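Local coordinates for protein possible adhesin (Caldicellulosiruptor kronotskyensis, PDB 4WA0) that probably mediates attachment of the bacterium to cellulose as a tapirin, this chain being its magnesium-binding, beta-helical C-terminal domain, at residues P237-G242 with R273-A278; S248-S253 with A278-P283; I259-E264 with L292-R297. One frame throughout, in Å; residues are numbered along the deposited sequence. Where two conformers were deposited one is given.

Contact 1. Residues P237-G242 with R273-A278. With MG (magnesium ion), chain B.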
ATOM      1  N   PRO A 237      -1.782  26.795   6.282  1.00 21.17           N
ATOM      2  CA  PRO A 237      -1.300  27.898   7.116  1.00 24.12           C
ATOM      3  C   PRO A 237       0.188  27.951   7.366  1.00 22.65           C
ATOM      4  O   PRO A 237       0.879  26.923   7.349  1.00 20.70           O
ATOM      5  CB  PRO A 237      -2.022  27.716   8.460  1.00 23.51           C
ATOM      6  CG  PRO A 237      -2.825  26.513   8.351  1.00 24.77           C
ATOM      7  CD  PRO A 237      -2.859  26.043   6.935  1.00 22.96           C
ATOM      8  N   ALA A 238       0.679  29.178   7.535  1.00 20.30           N
ATOM      9  CA  ALA A 238       2.019  29.415   8.052  1.00 18.35           C
ATOM     10  C   ALA A 238       1.921  30.412   9.123  1.00 19.94           C
ATOM     11  O   ALA A 238       0.996  31.246   9.138  1.00 24.87           O
ATOM     12  CB  ALA A 238       2.984  29.917   6.972  1.00 24.15           C
ATOM     13  N   ASP A 239       2.875  30.368  10.022  1.00 18.56           N
ATOM     14  CA  ASP A 239       2.899  31.353  11.105  1.00 25.03           C
ATOM     15  C   ASP A 239       4.311  31.908  11.328  1.00 24.97           C
ATOM     16  O   ASP A 239       5.299  31.282  10.932  1.00 20.81           O
ATOM     17  CB  ASP A 239       2.277  30.764  12.418  1.00 24.08           C
ATOM     18  CG  ASP A 239       2.815  29.373  12.813  1.00 23.44           C
ATOM     19  OD1 ASP A 239       4.046  29.181  12.865  1.00 19.06           O
ATOM     20  OD2 ASP A 239       1.951  28.492  13.194  1.00 20.38           O
ATOM     21  N   SER A 240       4.405  33.036  12.048  1.00 26.70           N
ATOM     22  CA  SER A 240       5.624  33.812  12.088  1.00 27.48           C
ATOM     23  C   SER A 240       6.629  33.254  13.036  1.00 26.79           C
ATOM     24  O   SER A 240       7.818  33.404  12.832  1.00 30.21           O
ATOM     25  CB  SER A 240       5.313  35.309  12.431  1.00 28.21           C
ATOM     26  OG  SER A 240       4.908  35.440  13.809  1.00 30.16           O
ATOM     27  N   VAL A 241       6.159  32.598  14.064  1.00 28.49           N
ATOM     28  CA  VAL A 241       7.021  31.838  14.968  1.00 31.15           C
ATOM     29  C   VAL A 241       7.663  30.595  14.301  1.00 27.75           C
ATOM     30  O   VAL A 241       7.167  30.081  13.289  1.00 27.48           O
ATOM     31  CB  VAL A 241       6.284  31.403  16.261  1.00 32.24           C
ATOM     32  CG1 VAL A 241       5.785  32.646  17.019  1.00 38.19           C
ATOM     33  CG2 VAL A 241       5.142  30.418  15.994  1.00 32.27           C
ATOM     34  N   GLY A 242       8.759  30.129  14.891  1.00 23.79           N
ATOM     35  CA  GLY A 242       9.380  28.915  14.410  1.00 23.81           C
ATOM     36  C   GLY A 242       9.948  29.230  13.061  1.00 27.18           C
ATOM     37  O   GLY A 242      10.695  30.223  12.927  1.00 24.56           O
ATOM     38  N   ARG A 273      11.155  20.581  13.211  1.00 14.69           N
ATOM     39  CA  ARG A 273      11.588  20.614  14.635  1.00 16.41           C
ATOM     40  C   ARG A 273      11.729  22.030  15.178  1.00 16.91           C
ATOM     41  O   ARG A 273      11.379  22.271  16.337  1.00 18.76           O
ATOM     42  CB  ARG A 273      12.874  19.872  14.842  1.00 19.31           C
ATOM     43  CG  ARG A 273      12.809  18.334  14.719  1.00 23.75           C
ATOM     44  CD  ARG A 273      14.122  17.622  15.172  1.00 27.69           C
ATOM     45  NE  ARG A 273      15.158  17.578  14.146  1.00 35.62           N
ATOM     46  CZ  ARG A 273      15.171  16.750  13.080  1.00 39.60           C
ATOM     47  NH1 ARG A 273      14.215  15.842  12.937  1.00 37.25           N
ATOM     48  NH2 ARG A 273      16.148  16.837  12.150  1.00 38.14           N
ATOM     49  N   ILE A 274      12.190  22.983  14.365  1.00 16.39           N
ATOM     50  CA  ILE A 274      12.222  24.353  14.789  1.00 17.94           C
ATOM     51  C   ILE A 274      10.815  24.907  15.040  1.00 17.75           C
ATOM     52  O   ILE A 274      10.592  25.540  16.100  1.00 18.43           O
ATOM     53  CB  ILE A 274      12.966  25.218  13.742  1.00 19.43           C
ATOM     54  CG1 ILE A 274      14.457  24.838  13.765  1.00 21.46           C
ATOM     55  CG2 ILE A 274      12.694  26.706  14.027  1.00 19.79           C
ATOM     56  CD1 ILE A 274      15.250  25.322  12.577  1.00 22.69           C
ATOM     57  N   GLU A 275       9.853  24.551  14.177  1.00 16.46           N
ATOM     58  CA  GLU A 275       8.438  24.941  14.342  1.00 16.29           C
ATOM     59  C   GLU A 275       7.877  24.288  15.598  1.00 16.46           C
ATOM     60  O   GLU A 275       7.176  24.947  16.365  1.00 18.47           O
ATOM     61  CB  GLU A 275       7.628  24.532  13.128  1.00 16.76           C
ATOM     62  CG  GLU A 275       6.134  24.898  13.153  1.00 15.74           C
ATOM     63  CD  GLU A 275       5.817  26.372  13.033  1.00 19.54           C
ATOM     64  OE1 GLU A 275       6.709  27.125  12.596  1.00 20.93           O
ATOM     65  OE2 GLU A 275       4.647  26.778  13.357  1.00 19.20           O
ATOM     66  N   ILE A 276       8.190  23.010  15.794  1.00 15.79           N
ATOM     67  CA  ILE A 276       7.673  22.268  16.971  1.00 17.34           C
ATOM     68  C   ILE A 276       8.175  22.867  18.293  1.00 16.83           C
ATOM     69  O   ILE A 276       7.400  23.075  19.265  1.00 17.86           O
ATOM     70  CB  ILE A 276       7.985  20.754  16.936  1.00 15.95           C
ATOM     71  CG1 ILE A 276       7.310  20.056  15.716  1.00 16.54           C
ATOM     72  CG2 ILE A 276       7.611  20.051  18.252  1.00 16.66           C
ATOM     73  CD1 ILE A 276       7.962  18.750  15.332  1.00 15.31           C
ATOM     74  N   SER A 277       9.446  23.156  18.328  0.63 18.54           N
ATOM     75  CA  SER A 277      10.049  23.690  19.532  0.63 20.03           C
ATOM     76  C   SER A 277       9.428  25.062  19.902  0.63 22.44           C
ATOM     77  O   SER A 277       9.090  25.365  21.075  0.63 22.91           O
ATOM     78  CB  SER A 277      11.551  23.808  19.299  0.63 20.88           C
ATOM     79  OG  SER A 277      12.157  22.548  19.168  0.63 21.53           O
ATOM     80  N   ALA A 278       9.251  25.905  18.900  1.00 20.92           N
ATOM     81  CA  ALA A 278       8.634  27.192  19.119  1.00 23.63           C
ATOM     82  C   ALA A 278       7.195  27.037  19.568  1.00 23.26           C
ATOM     83  O   ALA A 278       6.768  27.739  20.491  1.00 22.39           O
ATOM     84  CB  ALA A 278       8.721  28.077  17.863  1.00 23.20           C
TER
HETATM   85 MG    MG B 601       6.000  29.247  11.544  1.00 21.71          MG

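Contact 2. Residues S248-S253 with A278-P283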
ATOM      1  N   SER A 248       1.631  25.589  12.516  1.00 14.25           N
ATOM      2  CA  SER A 248       1.389  24.522  13.469  1.00 14.21           C
ATOM      3  C   SER A 248       0.215  24.807  14.368  1.00 15.18           C
ATOM      4  O   SER A 248      -0.059  25.968  14.681  1.00 17.18           O
ATOM      5  CB  SER A 248       2.623  24.316  14.346  1.00 14.85           C
ATOM      6  OG  SER A 248       3.043  25.461  15.054  1.00 17.40           O
ATOM      7  N   THR A 249      -0.427  23.736  14.841  1.00 15.45           N
ATOM      8  CA  THR A 249      -1.370  23.819  15.914  1.00 16.15           C
ATOM      9  C   THR A 249      -1.055  22.677  16.843  1.00 16.24           C
ATOM     10  O   THR A 249      -0.906  21.520  16.381  1.00 15.24           O
ATOM     11  CB  THR A 249      -2.782  23.672  15.347  1.00 17.61           C
ATOM     12  OG1 THR A 249      -2.998  24.648  14.320  1.00 19.26           O
ATOM     13  CG2 THR A 249      -3.913  23.732  16.406  1.00 19.16           C
ATOM     14  N   ALA A 250      -1.052  22.975  18.154  1.00 16.18           N
ATOM     15  CA  ALA A 250      -0.779  21.941  19.155  1.00 14.50           C
ATOM     16  C   ALA A 250      -1.985  21.675  20.054  1.00 16.76           C
ATOM     17  O   ALA A 250      -2.864  22.539  20.216  1.00 17.24           O
ATOM     18  CB  ALA A 250       0.397  22.293  19.949  1.00 16.17           C
ATOM     19  N   ASP A 251      -2.047  20.435  20.473  1.00 15.60           N
ATOM     20  CA  ASP A 251      -2.947  19.995  21.541  1.00 15.86           C
ATOM     21  C   ASP A 251      -2.145  19.490  22.722  1.00 16.26           C
ATOM     22  O   ASP A 251      -1.618  18.354  22.692  1.00 16.98           O
ATOM     23  CB  ASP A 251      -3.927  18.972  20.998  1.00 15.34           C
ATOM     24  CG  ASP A 251      -4.948  18.471  22.055  1.00 16.71           C
ATOM     25  OD1 ASP A 251      -4.988  18.954  23.235  1.00 16.38           O
ATOM     26  OD2 ASP A 251      -5.703  17.516  21.663  1.00 18.22           O
ATOM     27  N   THR A 252      -2.075  20.320  23.769  1.00 16.54           N
ATOM     28  CA  THR A 252      -1.289  19.998  24.937  1.00 16.34           C
ATOM     29  C   THR A 252      -2.189  19.478  26.073  1.00 17.16           C
ATOM     30  O   THR A 252      -1.724  19.277  27.177  1.00 19.64           O
ATOM     31  CB  THR A 252      -0.454  21.230  25.422  1.00 19.31           C
ATOM     32  OG1 THR A 252      -1.334  22.331  25.627  1.00 19.83           O
ATOM     33  CG2 THR A 252       0.556  21.569  24.362  1.00 20.74           C
ATOM     34  N   SER A 253      -3.452  19.203  25.762  1.00 16.44           N
ATOM     35  CA  SER A 253      -4.366  18.613  26.747  1.00 15.92           C
ATOM     36  C   SER A 253      -4.137  17.146  27.017  1.00 17.96           C
ATOM     37  O   SER A 253      -4.757  16.605  27.955  1.00 17.40           O
ATOM     38  CB  SER A 253      -5.792  18.800  26.352  1.00 15.79           C
ATOM     39  OG  SER A 253      -6.219  18.024  25.259  1.00 17.31           O
ATOM     40  N   ALA A 278       9.251  25.905  18.900  1.00 20.92           N
ATOM     41  CA  ALA A 278       8.634  27.192  19.119  1.00 23.63           C
ATOM     42  C   ALA A 278       7.195  27.037  19.568  1.00 23.26           C
ATOM     43  O   ALA A 278       6.768  27.739  20.491  1.00 22.39           O
ATOM     44  CB  ALA A 278       8.721  28.077  17.863  1.00 23.20           C
ATOM     45  N   ARG A 279       6.415  26.123  18.968  1.00 19.71           N
ATOM     46  CA  ARG A 279       4.987  26.019  19.309  1.00 20.49           C
ATOM     47  C   ARG A 279       4.808  25.457  20.720  1.00 19.78           C
ATOM     48  O   ARG A 279       3.904  25.888  21.446  1.00 21.67           O
ATOM     49  CB  ARG A 279       4.249  25.082  18.338  1.00 20.63           C
ATOM     50  CG  ARG A 279       2.796  24.816  18.677  1.00 20.36           C
ATOM     51  CD  ARG A 279       1.934  26.044  18.716  1.00 25.06           C
ATOM     52  NE  ARG A 279       1.917  26.726  17.426  1.00 23.96           N
ATOM     53  CZ  ARG A 279       1.723  28.022  17.252  1.00 26.32           C
ATOM     54  NH1 ARG A 279       1.736  28.557  16.030  1.00 24.59           N
ATOM     55  NH2 ARG A 279       1.610  28.813  18.308  1.00 28.10           N
ATOM     56  N   LEU A 280       5.633  24.500  21.092  1.00 19.50           N
ATOM     57  CA  LEU A 280       5.492  23.792  22.376  1.00 20.48           C
ATOM     58  C   LEU A 280       6.214  24.504  23.489  1.00 21.88           C
ATOM     59  O   LEU A 280       5.948  24.218  24.646  1.00 26.28           O
ATOM     60  CB  LEU A 280       5.987  22.344  22.316  1.00 19.57           C
ATOM     61  CG  LEU A 280       5.129  21.451  21.416  1.00 20.22           C
ATOM     62  CD1 LEU A 280       5.748  20.061  21.444  1.00 21.33           C
ATOM     63  CD2 LEU A 280       3.672  21.471  21.875  1.00 22.18           C
ATOM     64  N   GLY A 281       7.103  25.428  23.119  1.00 22.56           N
ATOM     65  CA  GLY A 281       7.894  26.218  24.062  1.00 27.06           C
ATOM     66  C   GLY A 281       8.963  25.418  24.738  1.00 29.71           C
ATOM     67  O   GLY A 281       9.267  25.624  25.937  1.00 31.58           O
ATOM     68  N   SER A 282       9.570  24.516  23.992  1.00 30.80           N
ATOM     69  CA  SER A 282      10.607  23.684  24.550  1.00 35.78           C
ATOM     70  C   SER A 282      11.498  23.057  23.482  1.00 39.56           C
ATOM     71  O   SER A 282      11.006  22.739  22.434  1.00 30.21           O
ATOM     72  CB  SER A 282       9.977  22.565  25.364  1.00 39.90           C
ATOM     73  OG  SER A 282      10.774  22.350  26.512  1.00 51.73           O
ATOM     74  N   PRO A 283      12.794  22.841  23.780  1.00 46.58           N
ATOM     75  CA  PRO A 283      13.749  22.062  22.958  1.00 55.60           C
ATOM     76  C   PRO A 283      13.264  20.675  22.515  1.00 54.57           C
ATOM     77  O   PRO A 283      12.736  19.916  23.327  1.00 66.13           O
ATOM     78  CB  PRO A 283      14.955  21.864  23.900  1.00 60.85           C
ATOM     79  CG  PRO A 283      14.883  22.982  24.894  1.00 59.67           C
ATOM     80  CD  PRO A 283      13.453  23.485  24.939  1.00 56.35           C
TER

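Contact 3. Residues I259-E264 with L292-R297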
ATOM      1  N   ILE A 259       0.746  17.441  17.781  1.00 15.94           N
ATOM      2  CA  ILE A 259       0.937  18.697  16.986  1.00 14.93           C
ATOM      3  C   ILE A 259       0.760  18.410  15.493  1.00 14.35           C
ATOM      4  O   ILE A 259       1.108  17.299  15.006  1.00 13.85           O
ATOM      5  CB  ILE A 259       2.278  19.308  17.348  1.00 16.39           C
ATOM      6  CG1 ILE A 259       2.477  20.720  16.716  1.00 16.65           C
ATOM      7  CG2 ILE A 259       3.401  18.384  16.950  1.00 18.43           C
ATOM      8  CD1 ILE A 259       3.681  21.429  17.277  1.00 17.61           C
ATOM      9  N   VAL A 260       0.114  19.340  14.796  1.00 13.72           N
ATOM     10  CA  VAL A 260       0.082  19.300  13.357  1.00 13.73           C
ATOM     11  C   VAL A 260       1.022  20.387  12.815  1.00 13.53           C
ATOM     12  O   VAL A 260       0.957  21.540  13.261  1.00 14.79           O
ATOM     13  CB  VAL A 260      -1.345  19.318  12.761  1.00 14.41           C
ATOM     14  CG1 VAL A 260      -2.084  20.549  13.181  1.00 15.35           C
ATOM     15  CG2 VAL A 260      -1.333  19.177  11.253  1.00 13.98           C
ATOM     16  N   ILE A 261       1.859  19.970  11.850  1.00 11.68           N
ATOM     17  CA  ILE A 261       2.708  20.888  11.092  1.00 12.93           C
ATOM     18  C   ILE A 261       2.201  20.995   9.679  1.00 12.94           C
ATOM     19  O   ILE A 261       2.005  19.975   9.044  1.00 12.75           O
ATOM     20  CB  ILE A 261       4.145  20.350  11.094  1.00 12.73           C
ATOM     21  CG1 ILE A 261       4.704  20.163  12.509  1.00 15.32           C
ATOM     22  CG2 ILE A 261       5.145  21.238  10.384  1.00 13.33           C
ATOM     23  CD1 ILE A 261       4.624  21.323  13.478  1.00 16.90           C
ATOM     24  N   TYR A 262       2.048  22.234   9.193  1.00 13.00           N
ATOM     25  CA  TYR A 262       1.562  22.500   7.866  1.00 14.32           C
ATOM     26  C   TYR A 262       2.717  23.123   7.075  1.00 15.04           C
ATOM     27  O   TYR A 262       3.326  24.085   7.543  1.00 14.24           O
ATOM     28  CB  TYR A 262       0.480  23.523   7.893  1.00 14.32           C
ATOM     29  CG  TYR A 262      -0.802  23.082   8.614  1.00 12.92           C
ATOM     30  CD1 TYR A 262      -1.680  22.289   8.008  1.00 14.50           C
ATOM     31  CD2 TYR A 262      -1.125  23.606   9.852  1.00 15.86           C
ATOM     32  CE1 TYR A 262      -2.874  21.891   8.658  1.00 17.03           C
ATOM     33  CE2 TYR A 262      -2.296  23.207  10.518  1.00 15.05           C
ATOM     34  CZ  TYR A 262      -3.161  22.389   9.876  1.00 16.42           C
ATOM     35  OH  TYR A 262      -4.353  21.999  10.470  1.00 20.23           O
ATOM     36  N   GLY A 263       3.030  22.554   5.920  1.00 14.77           N
ATOM     37  CA  GLY A 263       3.984  23.232   4.982  1.00 13.02           C
ATOM     38  C   GLY A 263       3.368  23.238   3.607  1.00 14.80           C
ATOM     39  O   GLY A 263       3.339  22.217   2.937  1.00 13.59           O
ATOM     40  N   GLU A 264       2.904  24.391   3.136  1.00 13.97           N
ATOM     41  CA  GLU A 264       2.293  24.410   1.836  1.00 16.07           C
ATOM     42  C   GLU A 264       3.195  23.852   0.747  1.00 17.01           C
ATOM     43  O   GLU A 264       2.837  22.916   0.021  1.00 17.37           O
ATOM     44  CB  GLU A 264       1.804  25.824   1.472  1.00 17.03           C
ATOM     45  CG  GLU A 264       1.291  25.978   0.048  1.00 18.86           C
ATOM     46  CD  GLU A 264      -0.045  25.279  -0.240  1.00 20.95           C
ATOM     47  OE1 GLU A 264      -0.661  24.679   0.689  1.00 20.92           O
ATOM     48  OE2 GLU A 264      -0.523  25.331  -1.389  1.00 23.63           O
ATOM     49  N   LEU A 292       2.681  13.333  16.055  1.00 13.58           N
ATOM     50  CA  LEU A 292       2.978  14.322  14.992  1.00 12.50           C
ATOM     51  C   LEU A 292       2.226  14.031  13.701  1.00 11.29           C
ATOM     52  O   LEU A 292       2.245  12.931  13.223  1.00 10.57           O
ATOM     53  CB  LEU A 292       4.479  14.255  14.708  1.00 13.50           C
ATOM     54  CG  LEU A 292       5.091  15.162  13.636  1.00 14.43           C
ATOM     55  CD1 LEU A 292       5.035  16.620  14.051  1.00 15.99           C
ATOM     56  CD2 LEU A 292       6.513  14.766  13.406  1.00 15.40           C
ATOM     57  N   HIS A 293       1.607  15.073  13.132  1.00 11.92           N
ATOM     58  CA  HIS A 293       0.893  14.985  11.881  1.00 11.78           C
ATOM     59  C   HIS A 293       1.513  16.019  10.926  1.00 13.60           C
ATOM     60  O   HIS A 293       1.532  17.165  11.248  1.00 12.51           O
ATOM     61  CB  HIS A 293      -0.577  15.222  12.095  1.00 13.70           C
ATOM     62  CG  HIS A 293      -1.141  14.299  13.121  1.00 12.66           C
ATOM     63  ND1 HIS A 293      -1.479  13.017  12.800  1.00 14.02           N
ATOM     64  CD2 HIS A 293      -1.302  14.412  14.457  1.00 14.45           C
ATOM     65  CE1 HIS A 293      -1.835  12.365  13.896  1.00 12.75           C
ATOM     66  NE2 HIS A 293      -1.717  13.182  14.910  1.00 12.72           N
ATOM     67  N   LEU A 294       2.032  15.551   9.796  1.00 11.37           N
ATOM     68  CA  LEU A 294       2.743  16.400   8.844  1.00 11.02           C
ATOM     69  C   LEU A 294       1.820  16.498   7.633  1.00 11.84           C
ATOM     70  O   LEU A 294       1.415  15.464   7.055  1.00 11.60           O
ATOM     71  CB  LEU A 294       4.042  15.715   8.421  1.00 11.83           C
ATOM     72  CG  LEU A 294       5.097  15.543   9.510  1.00 13.13           C
ATOM     73  CD1 LEU A 294       6.264  14.725   8.963  1.00 13.28           C
ATOM     74  CD2 LEU A 294       5.562  16.826  10.189  1.00 13.95           C
ATOM     75  N   ILE A 295       1.483  17.720   7.234  1.00 11.02           N
ATOM     76  CA  ILE A 295       0.576  17.971   6.113  1.00 11.21           C
ATOM     77  C   ILE A 295       1.209  18.993   5.173  1.00 13.08           C
ATOM     78  O   ILE A 295       1.602  20.077   5.626  1.00 12.07           O
ATOM     79  CB  ILE A 295      -0.783  18.473   6.594  1.00 12.39           C
ATOM     80  CG1 ILE A 295      -1.320  17.554   7.734  1.00 15.98           C
ATOM     81  CG2 ILE A 295      -1.743  18.570   5.426  1.00 14.13           C
ATOM     82  CD1 ILE A 295      -2.723  17.782   8.079  1.00 18.42           C
ATOM     83  N   SER A 296       1.352  18.579   3.919  1.00 12.87           N
ATOM     84  CA  SER A 296       2.013  19.381   2.879  1.00 11.99           C
ATOM     85  C   SER A 296       1.327  19.296   1.528  1.00 14.42           C
ATOM     86  O   SER A 296       0.528  18.316   1.219  1.00 13.84           O
ATOM     87  CB  SER A 296       3.451  18.937   2.831  1.00 12.04           C
ATOM     88  OG  SER A 296       4.222  19.844   2.054  1.00 14.06           O
ATOM     89  N   ARG A 297       1.615  20.277   0.642  1.00 14.02           N
ATOM     90  CA  ARG A 297       1.307  20.076  -0.768  1.00 15.88           C
ATOM     91  C   ARG A 297       2.546  19.896  -1.598  1.00 16.63           C
ATOM     92  O   ARG A 297       2.481  19.958  -2.820  1.00 18.33           O
ATOM     93  CB  ARG A 297       0.463  21.235  -1.353  1.00 16.85           C
ATOM     94  CG  ARG A 297      -0.928  21.295  -0.747  1.00 16.56           C
ATOM     95  CD  ARG A 297      -1.877  22.103  -1.595  1.00 18.29           C
ATOM     96  NE  ARG A 297      -3.281  21.988  -1.220  1.00 18.35           N
ATOM     97  CZ  ARG A 297      -3.922  22.739  -0.332  1.00 19.36           C
ATOM     98  NH1 ARG A 297      -3.313  23.624   0.411  1.00 17.37           N
ATOM     99  NH2 ARG A 297      -5.237  22.546  -0.162  1.00 20.72           N
TER
HETATM  100  O   HOH W   1       3.174  23.224  -3.090  1.00 35.61           O

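Contact 1. Residues P237-G242 with R273-A278
Ile-274 and Gly-242 meet at the outer edge of a magnesium site, where a loop ahead of strand 247-251 is drawn against helix 269-280 at one end of the beta-helix. The branch methyl CG2 of Ile-274 lies 3.9 Å from Gly-242 C, while the rest of the side chain leads away from the loop. One residue on, Glu-275 supplies the helix's ligand. Its CG stands anti to the backbone N (chi1 -179°), and a bend at chi2 (70°) turns CD toward the loop; Glu-275 OE1 binds the magnesium at 2.5 Å. Three loop oxygens share the ion: the backbone Asp-239 O at 2.2 Å, the carboxylate Asp-239 OD1 at 2.4 Å and the backbone Val-241 O at 2.3 Å. The carbonyl oxygens of Ser-243 and Leu-246 complete a shell of six protein oxygens. The carboxylates of Asp-239 and Glu-275 reach tip to tip with their planes only 18° apart, and Asp-239 OD1 and Glu-275 OE2 are just 2.5 Å apart, close enough that a proton is probably shared between the two groups. The nearby ion, together with Arg-279 beside Asp-239, may ease the proximity of the two acid groups. A turn further along the helix, Ala-278 closes the contact on the apolar side, its methyl covering the backbone of Gly-242. There Ala-278 CB comes within 3.6 Å of Gly-242 N and 4.4 Å of Val-241 CB.

Contact 2. Residues S248-S253 with A278-P283
The antiparallel edge strand 247-251, next to the parallel beta-helix strand 258-263, is covered here by the C-terminal turn of helix 269-280, beside the magnesium site. The polar half of this contact is a bond from Arg-279 to Ser-248. Ser-248 OG sits between its own backbone N and carbonyl carbon (chi1 57°), and accepts from Arg-279 NE at 2.9 Å with an N-H...O angle of 157°. The serine oxygen lies at the edge of the guanidinium, tilted a little out of its plane. Bends at chi2 and chi3 curl the arginine chain round the serine hydroxyl and bring NE to it; NH1 of Arg-279 forms a salt bridge with Asp-239 OD2, on a magnesium ligand. The same serine hydroxyl is hydrogen-bonded to Glu-275 OE2, another group of that site. Ser-248 and Arg-279 are thus second-shell residues, and their bonds are consistent with fixing the orientation of the two acid groups. Beyond this polar corner the contact turns apolar. The methyl of Ala-250 packs against the aliphatic stem of the arginine, Ala-250 CB to Arg-279 CG at 3.7 Å, and also meets Leu-280 CD2 at 3.9 Å. Leu-280 is the last helical residue; Gly-281 then leaves the helix with positive phi. Just past the strand's end, the side chain of Thr-252 slides past the leucine in the opposite direction, and Thr-252 CG2 comes 4.0 Å from Leu-280 CD2.

Contact 3. Residues I259-E264 with L292-R297
Val-260 CG2 rests against Ile-295 CD1 at 3.7 Å in the densely packed part of this contact, where both strands are buried. Ile-295 CD1 also lies near the ring of Tyr-262, one face of which is overlain toward its rim by Val-260 CG2. This face of the strands is covered by helix 342-352, whose Ile-348 touches both Tyr-262 and Ile-295; the phenol OH is hydrogen-bonded to Asp-347. On the other face, Leu-292 CD1 touches two isoleucines of the neighbouring strand, 3.8 Å from Ile-259 CG2 and 3.9 Å from Ile-261 CG1, and Ile-276 of helix 269-280 packs against it. The strands run parallel and in register, with axes 17° apart, as successive rungs of a beta-helix. Four regular ladder bonds link them, of which Ile-261 N to His-293 O, at 2.9 Å, is typical. At the buried C-terminal end of the ladder, Ser-296 OG, anti to its backbone N (chi1 -168°), donates to Gly-263 O at 2.7 Å, the hydroxyl oxygen lying in the carbonyl plane. Beyond it Glu-264 and Arg-297 form a looser, partly exposed margin. Arg-297 N gives a weak bond to Gly-263 O and a shorter one, 3.0 Å, to Glu-264 O. Their side chains form a salt bridge: Arg-297 NH1 approaches Glu-264 OE1 on its syn lone pair at 2.9 Å, in the guanidinium plane, although the two flat groups are turned 59° apart. Glu-264 OE1 also accepts from Leu-236 N, and a water sits 3.1 Å from Glu-264 O.

Contacts 1 and 2 lie on helix 269-280, share Ala-278 and have centres about 9 Å apart. Two polar pairs join them: Glu-275 OE2 to Ser-248 OG at 2.7 Å, and Asp-239 OD2 to Arg-279 NH1 at 2.8 Å. Ser-248 and Arg-279 of contact 2 thus belong to the second shell of the magnesium held in contact 1. Contact 3 is a strand pair of the beta-helix wall on which helix 269-280 packs, its centre about 11 Å from that of contact 1 and 13 Å from that of contact 2. Strand 258-263 pairs with strand 247-251, with Val-260 N 2.9 Å from Thr-249 O, and the helix meets the wall through Ile-276 CG1, 3.7 Å from Ile-261 CD1.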